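Local coordinates for polyphosphate kinase (Porphyromonas gingivalis, PDB 2O8R), which probably catalyses the reversible transfer of the terminal phosphate of ATP onto a growing chain of inorganic polyphosphate, using magnesium, at residues W17-N21 with N48-F52; V24-A28 with F41-F45; S159-Y163 with Y300-Q304; M543-Q547 with V569-L575; V587-D592 with K655-I659. The protein carries 3 engineered substitutions. Numbering follows the deposited sequence.

Interaction 1: residues W17-N21 with N48-F52; sequences WLSFN and NLEEF
In the N-terminal helical domain, helices 13-29 and 35-63 form an antiparallel pair, and residues 17-21 and 48-52 are its splayed end. The two segments run at 162° with their axes 11.2 Å apart, Trp17 opposite Phe52 (CA-CA 8.8 Å) and Asn21 opposite Asn48 (CA-CA 7.4 Å), a gap filled by rings. Trp17 (chi1 t, chi2 89°) and Phe52 (chi1 t, chi2 76°) both point across it and make an offset stack, the Trp17 six-membered ring and the Phe52 ring 4.3 Å apart at their centroids with planes at 9°. The rim of the indole reaches the other backbone, Trp17 CH2 lying 3.4 Å from Asn48 O. Leu18 (m, t) flanks the stack, its CD2 4.2 Å from Phe52 CE2. Phe20 (chi1 t) packs on Arg570, a predicted ATP-binding residue, as is Asn48. Asn48 takes chi1 m, Asn21 an off-rotamer chi1 of -134° that leaves its ND2 for Phe45 O; between them, Asn48 ND2 donates to Asn21 OD1 at 2.9 Å.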
# COMPACT_ATOMS: atom_id res chain seq x y z
N TRP A 17 18.95 7.92 25.09
CA TRP A 17 18.44 7.69 23.74
C TRP A 17 19.29 8.41 22.72
O TRP A 17 19.68 7.82 21.72
CB TRP A 17 16.99 8.12 23.58
CG TRP A 17 16.45 7.73 22.23
CD1 TRP A 17 15.84 6.55 21.91
CD2 TRP A 17 16.49 8.51 21.03
NE1 TRP A 17 15.49 6.55 20.58
CE2 TRP A 17 15.88 7.74 20.02
CE3 TRP A 17 16.98 9.78 20.71
CZ2 TRP A 17 15.74 8.19 18.70
CZ3 TRP A 17 16.84 10.23 19.41
CH2 TRP A 17 16.23 9.43 18.42
N LEU A 18 19.56 9.69 22.97
CA LEU A 18 20.35 10.50 22.05
C LEU A 18 21.72 9.91 21.80
O LEU A 18 22.28 10.03 20.71
CB LEU A 18 20.43 11.95 22.55
CG LEU A 18 19.12 12.73 22.35
CD1 LEU A 18 19.09 14.04 23.14
CD2 LEU A 18 18.85 13.00 20.87
N SER A 19 22.24 9.22 22.81
CA SER A 19 23.49 8.48 22.69
C SER A 19 23.39 7.38 21.64
O SER A 19 24.32 7.15 20.87
CB SER A 19 23.84 7.88 24.05
OG SER A 19 25.11 7.27 24.03
N PHE A 20 22.24 6.71 21.63
CA PHE A 20 21.95 5.66 20.66
C PHE A 20 21.92 6.24 19.25
O PHE A 20 22.51 5.68 18.33
CB PHE A 20 20.64 4.96 21.04
CG PHE A 20 19.93 4.33 19.89
CD1 PHE A 20 20.44 3.20 19.26
CD2 PHE A 20 18.71 4.84 19.45
CE1 PHE A 20 19.77 2.60 18.20
CE2 PHE A 20 18.02 4.26 18.39
CZ PHE A 20 18.56 3.14 17.76
N ASN A 21 21.26 7.37 19.08
CA ASN A 21 21.18 7.95 17.75
C ASN A 21 22.52 8.51 17.29
O ASN A 21 22.80 8.53 16.10
CB ASN A 21 20.04 8.95 17.60
CG ASN A 21 19.23 8.73 16.33
OD1 ASN A 21 19.13 7.60 15.83
ND2 ASN A 21 18.66 9.80 15.81
N ASN A 48 14.57 8.35 13.06
CA ASN A 48 14.57 8.17 14.52
C ASN A 48 14.37 9.47 15.26
O ASN A 48 13.63 9.52 16.22
CB ASN A 48 15.87 7.54 15.01
CG ASN A 48 16.09 6.17 14.46
OD1 ASN A 48 15.16 5.54 13.93
ND2 ASN A 48 17.31 5.69 14.57
N LEU A 49 15.06 10.52 14.81
CA LEU A 49 14.97 11.83 15.46
C LEU A 49 13.61 12.47 15.18
O LEU A 49 13.15 13.33 15.92
CB LEU A 49 16.10 12.72 14.98
CG LEU A 49 16.26 14.05 15.71
CD1 LEU A 49 16.40 13.81 17.20
CD2 LEU A 49 17.45 14.84 15.16
N GLU A 50 12.96 12.02 14.11
CA GLU A 50 11.63 12.50 13.82
C GLU A 50 10.65 11.91 14.82
O GLU A 50 9.80 12.61 15.36
CB GLU A 50 11.24 12.14 12.38
CG GLU A 50 9.87 12.62 11.95
CD GLU A 50 9.77 14.13 11.84
OE1 GLU A 50 10.66 14.77 11.23
OE2 GLU A 50 8.78 14.68 12.35
N GLU A 51 10.81 10.62 15.09
CA GLU A 51 9.97 9.88 16.03
C GLU A 51 10.16 10.40 17.46
O GLU A 51 9.19 10.66 18.16
CB GLU A 51 10.30 8.38 15.95
CG GLU A 51 9.52 7.48 16.90
CD GLU A 51 8.10 7.20 16.43
OE1 GLU A 51 7.79 7.42 15.24
OE2 GLU A 51 7.29 6.74 17.26
N PHE A 52 11.42 10.56 17.86
CA PHE A 52 11.80 11.17 19.12
C PHE A 52 11.13 12.52 19.31
O PHE A 52 10.55 12.79 20.35
CB PHE A 52 13.31 11.36 19.17
CG PHE A 52 13.84 11.80 20.50
CD1 PHE A 52 13.95 10.90 21.56
CD2 PHE A 52 14.30 13.11 20.69
CE1 PHE A 52 14.49 11.30 22.78
CE2 PHE A 52 14.83 13.52 21.90
CZ PHE A 52 14.93 12.61 22.95

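Interaction 2: residues V24-A28 with F41-F45; sequences VLMEA and FLSIF
This is a close, apolar helix-helix contact in the helical hairpin of the N-terminal domain, near the turn that joins helix 13-29 to helix 35-63. The segments are antiparallel, with axes 8.1 Å apart and a crossing angle of -157°; Val24 sits across from Phe45 (CA-CA 5.9 Å) and Ala28 across from Phe41 (CA-CA 5.5 Å). Val24, chi1 t, fits between side chains one helical turn apart: its CG1 is 3.7 Å from Phe41 CD2, 3.8 Å from Ile44 CG2 and 4.0 Å from Phe45 CB. Two CH-pi contacts add to this. Phe41 (chi1 m, chi2 82°) offers a ring face to Glu27 CB, 3.9 Å from the ring centroid, and Phe45 (chi1 t, chi2 92°) receives Leu25 CD2 at 4.2 Å from its centroid. The Glu27 carboxylate, meanwhile, forms salt bridges with Arg23 and Lys655. Leu25 and Phe45 also pack on helix 83-112. Small Ala28 lets the backbones close up, and Leu42, although its CB points away, bends back to bring CD1 within 3.5 Å of Ala28 CB.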
# COMPACT_ATOMS: atom_id res chain seq x y z
N VAL A 24 24.12 5.64 15.66
CA VAL A 24 23.55 5.47 14.32
C VAL A 24 24.24 6.43 13.34
O VAL A 24 24.68 6.03 12.26
CB VAL A 24 22.02 5.67 14.32
CG1 VAL A 24 21.45 5.52 12.92
CG2 VAL A 24 21.35 4.67 15.23
N LEU A 25 24.37 7.68 13.76
CA LEU A 25 25.13 8.68 13.01
C LEU A 25 26.56 8.23 12.75
O LEU A 25 27.13 8.54 11.71
CB LEU A 25 25.11 10.03 13.74
CG LEU A 25 25.61 11.25 12.96
CD1 LEU A 25 25.16 11.22 11.52
CD2 LEU A 25 25.12 12.52 13.62
N MSE A 26 27.15 7.50 13.69
CA MSE A 26 28.50 6.99 13.52
C MSE A 26 28.64 5.95 12.41
O MSE A 26 29.64 5.96 11.69
CB MSE A 26 29.05 6.45 14.82
CG MSE A 26 29.50 7.55 15.74
SE MSE A 26 29.63 6.99 17.60
CE MSE A 26 30.66 8.53 18.25
N GLU A 27 27.64 5.07 12.25
CA GLU A 27 27.67 4.10 11.16
C GLU A 27 27.83 4.85 9.86
O GLU A 27 28.58 4.41 8.99
CB GLU A 27 26.41 3.25 11.10
CG GLU A 27 26.42 2.09 12.06
CD GLU A 27 27.32 0.96 11.62
OE1 GLU A 27 27.43 0.74 10.40
OE2 GLU A 27 27.93 0.29 12.48
N ALA A 28 27.15 5.99 9.75
CA ALA A 28 27.27 6.83 8.57
C ALA A 28 28.69 7.35 8.36
O ALA A 28 29.13 7.48 7.22
CB ALA A 28 26.29 7.96 8.65
N PHE A 41 22.04 4.69 6.88
CA PHE A 41 22.10 5.05 8.29
C PHE A 41 21.86 6.54 8.57
O PHE A 41 21.34 6.90 9.62
CB PHE A 41 23.39 4.52 8.94
CG PHE A 41 23.23 3.14 9.45
CD1 PHE A 41 23.34 2.06 8.60
CD2 PHE A 41 22.89 2.92 10.77
CE1 PHE A 41 23.16 0.77 9.06
CE2 PHE A 41 22.70 1.64 11.24
CZ PHE A 41 22.82 0.56 10.37
N LEU A 42 22.23 7.38 7.62
CA LEU A 42 21.91 8.80 7.69
C LEU A 42 20.39 8.92 7.72
O LEU A 42 19.82 9.54 8.61
CB LEU A 42 22.50 9.51 6.47
CG LEU A 42 23.40 10.75 6.59
CD1 LEU A 42 24.31 10.70 7.80
CD2 LEU A 42 24.21 10.98 5.28
N SER A 43 19.73 8.27 6.76
CA SER A 43 18.27 8.27 6.68
C SER A 43 17.61 7.78 7.99
O SER A 43 16.71 8.43 8.52
CB SER A 43 17.83 7.43 5.48
OG SER A 43 16.67 6.66 5.77
N ILE A 44 18.10 6.65 8.49
CA ILE A 44 17.62 6.06 9.74
C ILE A 44 17.73 7.05 10.89
O ILE A 44 16.75 7.27 11.61
CB ILE A 44 18.38 4.76 10.12
CG1 ILE A 44 18.02 3.64 9.15
CG2 ILE A 44 18.06 4.35 11.55
CD1 ILE A 44 18.91 2.39 9.26
N PHE A 45 18.90 7.67 11.02
CA PHE A 45 19.14 8.68 12.05
C PHE A 45 18.09 9.78 12.00
O PHE A 45 17.58 10.22 13.03
CB PHE A 45 20.53 9.29 11.89
CG PHE A 45 20.78 10.49 12.76
CD1 PHE A 45 21.34 10.35 14.01
CD2 PHE A 45 20.46 11.77 12.31
CE1 PHE A 45 21.58 11.45 14.81
CE2 PHE A 45 20.69 12.87 13.11
CZ PHE A 45 21.25 12.72 14.36

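Interaction 3: residues S159-Y163 with Y300-Q304; sequences SGRVY and YVNLQ
Asn302 and Val162 carry most of this small contact, which buries 170 Å² in all, and their CA atoms, 6.8 Å apart, set the register. Val162 is extended (phi/psi -112/132) just ahead of strand 163-169, with chi1 t and its CB directed at the other loop. Its CG2 packs 3.6 Å from Asn302 CB and 4.0 Å from Val301 CG2. Val301 (chi1 m) is extended too, at -114/171, but Asn302 switches to the left-handed helical region at 59/45, turning the chain into the 3-10 segment that begins at Leu303.

With chi1 at -142° and chi2 at 81°, the Asn302 side chain also reaches Gly160, which has positive phi (74/-3). Gly160 O and Asn302 OD1 come within 3.3 Å; both are acceptors, so this is mere proximity, and Asn302 OD1 takes its hydrogen bond from Lys233 of strand 225-235. The CA-CB bond of Arg161 points away, and its NH1 is hydrogen-bonded to Val184 O. The meeting of the loops is thus apolar in the middle with a polar flank.

Far from the predicted ATP and magnesium sites, this is loop-to-loop packing within the middle domain: the lead-in to strand 163-169 meets the chain leaving strand 294-297 beside strand 225-235, which Val301 touches, while Gln304 reaches helix 35-63 of the N-terminal domain.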
# COMPACT_ATOMS: atom_id res chain seq x y z
N SER A 159 3.25 18.49 8.39
CA SER A 159 4.46 17.92 8.95
C SER A 159 5.00 16.85 8.02
O SER A 159 4.27 16.31 7.18
CB SER A 159 4.20 17.38 10.36
OG SER A 159 3.21 16.38 10.35
N GLY A 160 6.30 16.59 8.15
CA GLY A 160 6.98 15.56 7.37
C GLY A 160 7.20 15.92 5.93
O GLY A 160 7.80 15.16 5.18
N ARG A 161 6.71 17.09 5.53
CA ARG A 161 6.89 17.58 4.17
C ARG A 161 7.97 18.67 4.12
O ARG A 161 8.41 19.17 5.16
CB ARG A 161 5.56 18.11 3.61
CG ARG A 161 4.44 17.08 3.55
CD ARG A 161 4.63 16.06 2.44
NE ARG A 161 3.93 16.40 1.20
CZ ARG A 161 4.48 17.03 0.17
NH1 ARG A 161 5.76 17.40 0.22
NH2 ARG A 161 3.77 17.29 -0.92
N VAL A 162 8.39 19.02 2.92
CA VAL A 162 9.34 20.09 2.73
C VAL A 162 8.59 21.19 2.02
O VAL A 162 7.87 20.94 1.06
CB VAL A 162 10.49 19.65 1.84
CG1 VAL A 162 11.36 20.83 1.47
CG2 VAL A 162 11.30 18.59 2.55
N TYR A 163 8.73 22.41 2.53
CA TYR A 163 8.18 23.59 1.85
C TYR A 163 9.30 24.58 1.59
O TYR A 163 10.35 24.57 2.25
CB TYR A 163 7.12 24.28 2.69
CG TYR A 163 5.84 23.53 2.92
CD1 TYR A 163 4.65 23.99 2.38
CD2 TYR A 163 5.81 22.38 3.70
CE1 TYR A 163 3.46 23.32 2.61
CE2 TYR A 163 4.62 21.70 3.93
CZ TYR A 163 3.45 22.17 3.38
OH TYR A 163 2.27 21.49 3.61
N TYR A 300 19.61 21.35 3.13
CA TYR A 300 18.58 20.37 2.75
C TYR A 300 17.96 19.73 3.98
O TYR A 300 18.69 19.29 4.88
CB TYR A 300 19.15 19.29 1.83
CG TYR A 300 19.74 19.84 0.57
CD1 TYR A 300 18.93 20.13 -0.52
CD2 TYR A 300 21.10 20.10 0.47
CE1 TYR A 300 19.47 20.66 -1.70
CE2 TYR A 300 21.65 20.63 -0.69
CZ TYR A 300 20.83 20.90 -1.77
OH TYR A 300 21.37 21.42 -2.92
N VAL A 301 16.63 19.70 4.03
CA VAL A 301 15.92 19.13 5.17
C VAL A 301 15.14 17.86 4.81
O VAL A 301 15.00 17.51 3.64
CB VAL A 301 14.97 20.15 5.85
CG1 VAL A 301 15.74 21.39 6.30
CG2 VAL A 301 13.83 20.53 4.93
N ASN A 302 14.63 17.20 5.84
CA ASN A 302 13.89 15.95 5.68
C ASN A 302 14.73 14.88 5.00
O ASN A 302 14.27 14.18 4.10
CB ASN A 302 12.60 16.18 4.89
CG ASN A 302 11.47 15.37 5.41
OD1 ASN A 302 10.83 15.74 6.40
ND2 ASN A 302 11.18 14.25 4.75
N LEU A 303 15.97 14.75 5.46
CA LEU A 303 16.93 13.91 4.78
C LEU A 303 16.74 12.41 5.03
O LEU A 303 17.60 11.62 4.65
CB LEU A 303 18.34 14.34 5.12
CG LEU A 303 18.76 15.61 4.39
CD1 LEU A 303 20.12 16.04 4.90
CD2 LEU A 303 18.82 15.35 2.90
N GLN A 304 15.63 12.02 5.64
CA GLN A 304 15.32 10.61 5.77
C GLN A 304 14.97 10.07 4.40
O GLN A 304 14.97 8.85 4.19
CB GLN A 304 14.18 10.36 6.75
CG GLN A 304 12.98 11.31 6.60
CD GLN A 304 13.09 12.47 7.56
OE1 GLN A 304 14.03 13.25 7.50
NE2 GLN A 304 12.14 12.56 8.48

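Interaction 4: residues M543-Q547 with V569-L575; sequences MNGLQ and VRGICCL
Four backbone hydrogen bonds join the two segments where parallel strands 538-543 and 564-569 of the second C-terminal, phospholipase D-like domain run out into loops. The shortest is Leu546 N to Ile572 O at 2.8 Å, with an N-H...O angle of 166°. Gly571 N gives to Asn544 O at 2.9 Å and Cys574 N to Leu546 O at 3.0 Å, while Arg570 N to Met543 O is weak at 3.4 Å. The register begins as a parallel bridge, Met543 with Val569 (CA-CA 5.1 Å), then slips by one residue, so that Leu546 bridges Cys573 (CA-CA 4.8 Å). The slip falls at Arg570, and Gly571 follows directly, at phi/psi -95/-124; a CB there would clash with Asn544 O.

At the polar end, Arg570 (chi1 p, chi2 and chi3 t) extends to the Asn544 side chain, which lies beside His597. Arg570 and His597 are predicted to bind ATP, so this loop pair probably lines the nucleotide pocket at the C-terminal ends of the strands. Phe20 of helix 13-29 packs on Arg570.

Around this backbone ladder the packing is apolar. Met543, modelled as selenomethionine, puts CG 4.0 Å from Val569 CG2, and Leu546 (t, p) sets CD2 4.3 Å from Leu575 CB. Near the end of the first segment, Gln547 CG rests 3.6 Å from Cys574 SG.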
# COMPACT_ATOMS: atom_id res chain seq x y z
N MSE A 543 19.36 -7.00 25.45
CA MSE A 543 18.05 -6.44 25.14
C MSE A 543 18.12 -5.10 24.40
O MSE A 543 19.19 -4.52 24.22
CB MSE A 543 17.26 -6.28 26.41
CG MSE A 543 17.85 -5.29 27.38
SE MSE A 543 17.26 -5.74 29.18
CE MSE A 543 16.02 -7.21 28.76
N ASN A 544 16.97 -4.64 23.94
CA ASN A 544 16.90 -3.40 23.19
C ASN A 544 16.98 -2.24 24.16
O ASN A 544 17.57 -1.21 23.85
CB ASN A 544 15.61 -3.32 22.36
CG ASN A 544 15.57 -4.33 21.23
OD1 ASN A 544 14.87 -5.34 21.31
ND2 ASN A 544 16.31 -4.06 20.16
N GLY A 545 16.43 -2.43 25.35
CA GLY A 545 16.40 -1.35 26.33
C GLY A 545 16.45 -1.79 27.78
O GLY A 545 15.83 -2.79 28.16
N LEU A 546 17.19 -1.02 28.58
CA LEU A 546 17.23 -1.16 30.03
C LEU A 546 17.02 0.21 30.69
O LEU A 546 17.81 1.14 30.53
CB LEU A 546 18.56 -1.77 30.48
CG LEU A 546 18.71 -1.91 31.99
CD1 LEU A 546 17.59 -2.74 32.55
CD2 LEU A 546 20.06 -2.52 32.33
N GLN A 547 15.93 0.32 31.44
CA GLN A 547 15.52 1.62 31.93
C GLN A 547 14.84 1.50 33.30
O GLN A 547 14.77 2.48 34.04
CB GLN A 547 14.60 2.26 30.88
CG GLN A 547 14.14 3.68 31.14
CD GLN A 547 12.82 3.74 31.89
OE1 GLN A 547 12.17 2.71 32.11
NE2 GLN A 547 12.42 4.94 32.27
N VAL A 569 23.12 -3.99 25.17
CA VAL A 569 21.93 -3.14 25.00
C VAL A 569 22.12 -2.12 23.90
O VAL A 569 22.99 -1.26 24.00
CB VAL A 569 21.62 -2.37 26.28
CG1 VAL A 569 20.43 -1.44 26.07
CG2 VAL A 569 21.32 -3.34 27.39
N ARG A 570 21.31 -2.19 22.84
CA ARG A 570 21.54 -1.29 21.71
C ARG A 570 20.92 0.09 21.89
O ARG A 570 21.50 1.09 21.51
CB ARG A 570 21.18 -1.91 20.35
CG ARG A 570 19.76 -2.33 20.21
CD ARG A 570 19.31 -2.36 18.76
NE ARG A 570 17.87 -2.11 18.75
CZ ARG A 570 17.29 -1.07 18.17
NH1 ARG A 570 18.01 -0.20 17.47
NH2 ARG A 570 15.98 -0.92 18.26
N GLY A 571 19.74 0.13 22.50
CA GLY A 571 19.03 1.40 22.64
C GLY A 571 19.27 2.09 23.96
O GLY A 571 20.41 2.36 24.34
N ILE A 572 18.18 2.38 24.66
CA ILE A 572 18.24 3.09 25.91
C ILE A 572 18.85 2.24 27.00
O ILE A 572 18.41 1.13 27.25
CB ILE A 572 16.85 3.58 26.34
CG1 ILE A 572 16.38 4.73 25.46
CG2 ILE A 572 16.86 4.06 27.77
CD1 ILE A 572 14.96 5.15 25.79
N CYS A 573 19.88 2.77 27.65
CA CYS A 573 20.41 2.19 28.86
C CYS A 573 20.62 3.24 29.94
O CYS A 573 21.33 4.22 29.73
CB CYS A 573 21.72 1.49 28.56
SG CYS A 573 22.27 0.48 29.93
N CYS A 574 20.00 3.04 31.10
CA CYS A 574 20.04 4.03 32.19
C CYS A 574 20.95 3.60 33.30
O CYS A 574 21.18 4.36 34.24
CB CYS A 574 18.66 4.26 32.77
SG CYS A 574 17.49 5.00 31.63
N LEU A 575 21.45 2.38 33.22
CA LEU A 575 22.49 1.92 34.12
C LEU A 575 23.77 2.60 33.68
O LEU A 575 24.10 2.59 32.50
CB LEU A 575 22.63 0.41 34.03
CG LEU A 575 23.60 -0.29 34.97
CD1 LEU A 575 23.06 -1.64 35.37
CD2 LEU A 575 24.97 -0.44 34.32

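Interaction 5: residues V587-D592 with K655-I659; sequences VTRLVD and KACRI
Backbone pairing comes first: strand 587-589 lies antiparallel to strand 657-659, the short axes 4.7 Å apart and twisted to 134°. Arg589 and Cys657 are a hydrogen-bonded pair (Arg589 N to Cys657 O 2.8 Å, Cys657 N to Arg589 O 2.9 Å); Thr588 and Arg658 are a non-hydrogen-bonded pair, and Ile659 N reaches Val587 O at 3.2 Å. Beyond the Arg589-Cys657 pair, direct backbone bonding gives way to a water that donates to Arg589 O (2.8 Å) and Lys655 O (2.7 Å) and accepts from Val591 N (2.8 Å). Lys655 (m, m, t, p) takes NZ to a 3.0 Å salt bridge with Asp592 OD1; Glu27 and Arg677 are their second partners. In the packing, Val587 CG1 meets Ile659 CG1 at 3.7 Å, and Arg589 (t, t, m) brings a guanidinium face to Ile659 CD1, 3.5 Å from Arg589 NH1, while bonding to Asn665, Ser19 and the loop at Arg570. The pairing adds an antiparallel strand to the mixed sheet of the second C-terminal, phospholipase D-like domain.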
# COMPACT_ATOMS: atom_id res chain seq x y z
N VAL A 587 29.15 -2.84 29.68
CA VAL A 587 28.02 -2.49 28.84
C VAL A 587 28.43 -2.37 27.38
O VAL A 587 29.24 -1.51 26.99
CB VAL A 587 27.37 -1.18 29.30
CG1 VAL A 587 26.28 -0.76 28.33
CG2 VAL A 587 26.81 -1.34 30.70
N THR A 588 27.87 -3.25 26.56
CA THR A 588 28.15 -3.25 25.15
C THR A 588 26.91 -2.86 24.35
O THR A 588 25.84 -3.44 24.52
CB THR A 588 28.66 -4.62 24.70
OG1 THR A 588 29.84 -4.93 25.44
CG2 THR A 588 28.97 -4.63 23.20
N ARG A 589 27.07 -1.84 23.52
CA ARG A 589 26.08 -1.54 22.51
C ARG A 589 26.58 -2.03 21.16
O ARG A 589 27.62 -1.60 20.67
CB ARG A 589 25.83 -0.05 22.46
CG ARG A 589 25.10 0.41 21.23
CD ARG A 589 24.98 1.91 21.28
NE ARG A 589 23.99 2.29 22.27
CZ ARG A 589 24.00 3.43 22.95
NH1 ARG A 589 24.96 4.31 22.76
NH2 ARG A 589 23.03 3.67 23.83
N LEU A 590 25.83 -2.96 20.58
CA LEU A 590 26.11 -3.45 19.24
C LEU A 590 25.10 -2.89 18.26
O LEU A 590 23.91 -3.18 18.36
CB LEU A 590 26.10 -4.98 19.21
CG LEU A 590 26.41 -5.57 17.83
CD1 LEU A 590 27.79 -5.13 17.36
CD2 LEU A 590 26.27 -7.09 17.84
N VAL A 591 25.59 -2.07 17.33
CA VAL A 591 24.81 -1.54 16.21
C VAL A 591 25.56 -1.88 14.92
O VAL A 591 26.76 -1.60 14.80
CB VAL A 591 24.62 -0.02 16.32
CG1 VAL A 591 24.28 0.62 14.96
CG2 VAL A 591 23.58 0.31 17.35
N ASP A 592 24.85 -2.49 13.98
CA ASP A 592 25.39 -2.92 12.70
C ASP A 592 24.20 -2.88 11.73
O ASP A 592 23.15 -2.30 12.05
CB ASP A 592 25.94 -4.34 12.85
CG ASP A 592 27.03 -4.69 11.82
OD1 ASP A 592 27.27 -3.93 10.86
OD2 ASP A 592 27.66 -5.77 11.97
N LYS A 655 32.22 -3.53 15.07
CA LYS A 655 31.04 -2.67 15.19
C LYS A 655 30.72 -2.33 16.63
O LYS A 655 30.20 -1.26 16.91
CB LYS A 655 29.81 -3.31 14.51
CG LYS A 655 29.91 -3.36 12.97
CD LYS A 655 30.34 -2.01 12.42
CE LYS A 655 30.59 -2.04 10.93
NZ LYS A 655 29.34 -1.84 10.14
N ALA A 656 31.04 -3.26 17.54
CA ALA A 656 30.67 -3.14 18.95
C ALA A 656 31.26 -1.92 19.59
O ALA A 656 32.41 -1.55 19.33
CB ALA A 656 31.09 -4.37 19.75
N CYS A 657 30.47 -1.26 20.44
CA CYS A 657 30.96 -0.12 21.20
C CYS A 657 30.67 -0.30 22.69
O CYS A 657 29.61 -0.79 23.08
CB CYS A 657 30.32 1.17 20.70
SG CYS A 657 30.99 1.77 19.13
N ARG A 658 31.63 0.10 23.52
CA ARG A 658 31.44 0.07 24.95
C ARG A 658 30.99 1.46 25.31
O ARG A 658 31.35 2.43 24.65
CB ARG A 658 32.71 -0.36 25.70
CG ARG A 658 33.79 0.68 25.74
CD ARG A 658 35.01 0.21 26.52
NE ARG A 658 36.16 1.05 26.19
CZ ARG A 658 36.47 2.18 26.82
NH1 ARG A 658 35.73 2.60 27.86
NH2 ARG A 658 37.52 2.89 26.44
N ILE A 659 30.14 1.53 26.33
CA ILE A 659 29.60 2.78 26.83
C ILE A 659 30.40 3.21 28.05
O ILE A 659 30.79 2.39 28.89
CB ILE A 659 28.12 2.60 27.23
CG1 ILE A 659 27.30 2.01 26.08
CG2 ILE A 659 27.51 3.91 27.71
CD1 ILE A 659 27.34 2.83 24.82
O HOH W 1 27.87 -0.55 18.11

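In the fold
All five contacts are largely buried, but their chemistry follows their place. Interactions 1 and 2 share helices 13-29 and 35-63 and rely on side chains: ring stacking and an amide pair where the helices splay, aliphatic-aromatic packing with CH-pi contacts where they close. Interactions 4 and 5 are neighbours in one sheet and rely on backbone hydrogen bonds, with Val569 N bonded to Thr588 O at 2.9 Å. Helix 13-29 joins the two groups: Phe20 packs on Arg570, and Glu27 OE1 meets Lys655 NZ at 3.2 Å. Interaction 3, the smallest, lies in the middle domain, its centre about 29 Å from that of interaction 4, yet its Gln304 touches Glu50 and Ser43 of helix 35-63.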